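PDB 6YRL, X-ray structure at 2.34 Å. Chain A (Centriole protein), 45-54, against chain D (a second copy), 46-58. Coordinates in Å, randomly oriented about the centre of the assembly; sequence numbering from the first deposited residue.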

# COMPACT_ATOMS: atom_id res chain seq x y z
N GLN A 45 -15.60 22.13 1.21
CA GLN A 45 -15.29 20.80 0.68
C GLN A 45 -13.83 20.43 0.92
O GLN A 45 -13.52 19.33 1.40
N LEU A 46 -12.91 21.33 0.58
CA LEU A 46 -11.49 21.03 0.72
C LEU A 46 -11.10 20.81 2.17
O LEU A 46 -10.36 19.87 2.49
N SER A 47 -11.58 21.66 3.08
CA SER A 47 -11.28 21.45 4.49
C SER A 47 -11.85 20.13 4.99
O SER A 47 -11.22 19.46 5.82
N SER A 48 -13.02 19.73 4.48
CA SER A 48 -13.55 18.42 4.84
C SER A 48 -12.60 17.32 4.37
O SER A 48 -12.26 16.41 5.14
N SER A 49 -12.16 17.38 3.11
CA SER A 49 -11.24 16.36 2.61
C SER A 49 -9.96 16.34 3.42
O SER A 49 -9.46 15.27 3.78
N LYS A 50 -9.42 17.52 3.73
CA LYS A 50 -8.19 17.61 4.52
C LYS A 50 -8.36 16.94 5.87
O LYS A 50 -7.52 16.13 6.28
N HIS A 51 -9.45 17.26 6.58
CA HIS A 51 -9.70 16.63 7.87
C HIS A 51 -9.79 15.11 7.73
O HIS A 51 -9.20 14.36 8.54
N GLU A 52 -10.49 14.64 6.70
CA GLU A 52 -10.62 13.20 6.49
C GLU A 52 -9.26 12.55 6.26
O GLU A 52 -8.93 11.53 6.89
N LEU A 53 -8.46 13.13 5.37
CA LEU A 53 -7.12 12.60 5.12
C LEU A 53 -6.27 12.62 6.38
O LEU A 53 -5.48 11.70 6.61
N GLU A 54 -6.44 13.65 7.22
CA GLU A 54 -5.73 13.71 8.49
C GLU A 54 -6.09 12.51 9.37
O GLU A 54 -5.20 11.82 9.89
N LEU D 46 -5.38 25.04 1.28
CA LEU D 46 -6.13 23.84 1.63
C LEU D 46 -5.88 22.74 0.60
O LEU D 46 -5.58 21.60 0.97
N SER D 47 -5.97 23.08 -0.69
CA SER D 47 -5.78 22.06 -1.72
C SER D 47 -4.34 21.54 -1.73
O SER D 47 -4.11 20.34 -1.89
N SER D 48 -3.36 22.44 -1.57
CA SER D 48 -1.97 22.01 -1.48
C SER D 48 -1.76 21.07 -0.29
O SER D 48 -1.16 19.99 -0.42
N SER D 49 -2.27 21.48 0.88
CA SER D 49 -2.25 20.59 2.04
C SER D 49 -2.85 19.23 1.70
O SER D 49 -2.31 18.19 2.09
N LYS D 50 -3.96 19.22 0.96
CA LYS D 50 -4.61 17.97 0.57
C LYS D 50 -3.68 17.09 -0.27
O LYS D 50 -3.55 15.89 -0.02
N HIS D 51 -3.04 17.68 -1.28
CA HIS D 51 -2.09 16.94 -2.12
C HIS D 51 -0.99 16.30 -1.26
O HIS D 51 -0.68 15.11 -1.40
N GLU D 52 -0.42 17.09 -0.35
CA GLU D 52 0.62 16.58 0.54
C GLU D 52 0.10 15.44 1.40
O GLU D 52 0.74 14.38 1.53
N LEU D 53 -1.08 15.63 2.00
CA LEU D 53 -1.67 14.58 2.83
C LEU D 53 -1.91 13.31 2.03
O LEU D 53 -1.69 12.21 2.55
N GLU D 54 -2.34 13.42 0.78
CA GLU D 54 -2.48 12.23 -0.06
C GLU D 54 -1.14 11.51 -0.19
O GLU D 54 -1.05 10.30 0.05
N ILE D 55 -0.08 12.24 -0.55
CA ILE D 55 1.23 11.59 -0.70
C ILE D 55 1.62 10.85 0.58
O ILE D 55 1.97 9.66 0.56
N GLN D 56 1.52 11.54 1.73
CA GLN D 56 1.92 10.92 2.99
C GLN D 56 1.05 9.71 3.31
O GLN D 56 1.56 8.67 3.74
N LEU D 57 -0.26 9.82 3.11
CA LEU D 57 -1.16 8.70 3.36
C LEU D 57 -0.79 7.50 2.50
O LEU D 57 -0.77 6.37 2.99
N ASN D 58 -0.49 7.73 1.22
CA ASN D 58 -0.08 6.63 0.34
C ASN D 58 1.17 5.95 0.87
O ASN D 58 1.22 4.71 0.96

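Two copies of one helix run side by side in the same direction and in register, the rule of a parallel coiled coil. Their axes come within 9.1 Å of each other and cross at 26°, and equivalent residues face each other: the CA atoms of Leu46(A) and Leu46(D) lie 6.1 Å apart, those of Lys50(A) and Lys50(D) 5.3 Å, those of Leu53(A) and Leu53(D) 6.2 Å. The contact buries 651 Å² and contains no hydrogen bond from one stretch to the other, so packing of carbon against carbon does the work.

The apolar layers come first. Leu46 and Leu53 of both chains send CA-to-CB toward the partner, and all four adopt the same m,t rotamer. In the first layer CB of Leu46(A) meets CB of Leu46(D) at 4.0 Å; in the second, CB of Leu53(A) meets CB of Leu53(D) at 3.9 Å. Leu53(A) gives up more surface to the other stretch than any other residue. It is a knob in a hole made by Lys50(D), Leu53(D), Glu54(D) and Leu57(D), and its two methyls find different walls: CD1 lies 3.6 Å from CG of Lys50(D), while CD2 reaches CD2 of Leu57(D) at 3.7 Å. Leu57(D), in the t,p rotamer and buried, closes that hole from the next turn.

Between the leucine layers sits a pair of lysines, and here the backbones come closest. Their CA-to-CB bonds point sideways, and chi1 and chi2 are t in both, so each aliphatic stem is extended and reaches across the flank of the partner helix, where its methylenes pack against leucine methyls. CG of Lys50(A) packs on CD1 of Leu53(D) at 3.7 Å, and its CD on CD2 of Leu46(D) at 3.9 Å. Lys50(D) returns the arrangement, with its CD 4.0 Å from CD2 of Leu46(A). The pair departs from symmetry further out: chi3 stays t in Lys50(A) but falls between wells at 131° in Lys50(D).

The small serines at position 49 point toward the partner and leave room for those stems. CB of Ser49(A) touches CD of Lys50(D) at 3.6 Å, and OG of Ser49(D) approaches CE of Lys50(A) at 3.3 Å. Their rotamers differ. Ser49(A) is m, which lets its OG donate back to O of Gln45(A) at 3.0 Å; Ser49(D) is t.

Charge is settled within each helix, one turn along. NZ of Lys50(D) forms a tight salt bridge with OE2 of Glu54(D) at 2.6 Å, whereas NZ of Lys50(A) and OE2 of Glu54(A) make a long one at 3.9 Å. The glutamates also lend carbon to the contact: CG of Glu54(D) lies 4.0 Å from CD1 of Leu53(A), and CG of Glu54(A) 4.1 Å from CD1 of Leu53(D). Ser48, His51 and Glu52 of both chains stay exposed and clear of the partner stretch.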

# COMPACT_ATOMS: atom_id res chain seq x y z
CB GLN A 45 -15.63 20.74 -0.81
CG GLN A 45 -16.88 21.51 -1.19
CD GLN A 45 -17.63 20.91 -2.35
OE1 GLN A 45 -17.04 20.59 -3.39
NE2 GLN A 45 -18.94 20.76 -2.20
CB LEU A 46 -10.65 22.15 0.10
CG LEU A 46 -10.63 22.18 -1.42
CD1 LEU A 46 -10.09 23.50 -1.93
CD2 LEU A 46 -9.82 21.00 -1.98
CB SER A 47 -11.81 22.62 5.33
OG SER A 47 -13.21 22.73 5.23
CB SER A 48 -14.94 18.22 4.24
OG SER A 48 -15.92 18.85 5.05
CB SER A 49 -10.94 16.60 1.13
OG SER A 49 -12.12 16.82 0.39
CB LYS A 50 -7.79 19.08 4.68
CG LYS A 50 -6.67 19.32 5.68
CD LYS A 50 -6.18 20.76 5.57
CE LYS A 50 -5.15 21.08 6.64
NZ LYS A 50 -5.65 22.15 7.56
CB HIS A 51 -10.99 17.19 8.47
CG HIS A 51 -11.16 16.90 9.93
ND1 HIS A 51 -12.24 16.20 10.43
CD2 HIS A 51 -10.39 17.21 11.00
CE1 HIS A 51 -12.12 16.09 11.75
NE2 HIS A 51 -11.01 16.70 12.11
CB GLU A 52 -11.55 12.94 5.31
CG GLU A 52 -11.67 11.48 4.91
CD GLU A 52 -12.12 10.60 6.05
OE1 GLU A 52 -12.84 11.10 6.94
OE2 GLU A 52 -11.77 9.40 6.06
CB LEU A 53 -6.44 13.39 4.00
CG LEU A 53 -7.01 13.18 2.60
CD1 LEU A 53 -6.48 14.23 1.65
CD2 LEU A 53 -6.67 11.79 2.11
CB GLU A 54 -6.05 15.02 9.22
CG GLU A 54 -5.09 16.15 8.85
CD GLU A 54 -5.66 17.53 9.16
OE1 GLU A 54 -6.71 17.62 9.83
OE2 GLU A 54 -5.03 18.52 8.71
CB LEU D 46 -7.63 24.14 1.73
CG LEU D 46 -8.13 24.83 3.00
CD1 LEU D 46 -9.57 25.28 2.82
CD2 LEU D 46 -7.99 23.91 4.20
CB SER D 47 -6.16 22.61 -3.09
OG SER D 47 -5.32 23.69 -3.44
CB SER D 48 -1.05 23.23 -1.37
OG SER D 48 -1.09 24.00 -2.57
CB SER D 49 -3.01 21.26 3.19
OG SER D 49 -2.67 20.68 4.44
CB LYS D 50 -5.90 18.28 -0.20
CG LYS D 50 -6.75 17.08 -0.60
CD LYS D 50 -8.18 17.52 -0.95
CE LYS D 50 -8.66 16.94 -2.28
NZ LYS D 50 -8.09 15.58 -2.51
CB HIS D 51 -1.51 17.89 -3.17
CG HIS D 51 -0.54 17.24 -4.11
ND1 HIS D 51 -0.92 16.32 -5.06
CD2 HIS D 51 0.79 17.41 -4.27
CE1 HIS D 51 0.14 15.94 -5.75
NE2 HIS D 51 1.19 16.59 -5.29
CB GLU D 52 1.16 17.72 1.40
CG GLU D 52 2.29 17.32 2.34
CD GLU D 52 3.51 16.80 1.60
OE1 GLU D 52 3.67 17.09 0.39
OE2 GLU D 52 4.31 16.08 2.24
CB LEU D 53 -2.98 15.08 3.43
CG LEU D 53 -2.80 16.11 4.55
CD1 LEU D 53 -4.11 16.79 4.87
CD2 LEU D 53 -2.20 15.44 5.78
CB GLU D 54 -3.04 12.61 -1.43
CG GLU D 54 -4.55 12.73 -1.47
CD GLU D 54 -5.05 13.55 -2.65
OE1 GLU D 54 -4.22 14.01 -3.46
OE2 GLU D 54 -6.28 13.74 -2.76
CB ILE D 55 2.30 12.61 -1.12
CG1 ILE D 55 1.97 13.19 -2.49
CG2 ILE D 55 3.67 11.95 -1.16
CD1 ILE D 55 2.78 14.41 -2.83
CB GLN D 56 1.84 11.95 4.11
CG GLN D 56 2.90 13.02 3.99
CD GLN D 56 2.89 13.99 5.14
OE1 GLN D 56 2.52 13.64 6.27
NE2 GLN D 56 3.29 15.23 4.87
CB LEU D 57 -2.61 9.12 3.10
CG LEU D 57 -3.67 8.04 3.30
CD1 LEU D 57 -3.72 7.61 4.76
CD2 LEU D 57 -5.03 8.55 2.85
CB ASN D 58 0.16 7.15 -1.08
CG ASN D 58 -1.12 7.24 -1.89
OD1 ASN D 58 -2.15 6.66 -1.53
ND2 ASN D 58 -1.06 7.97 -3.00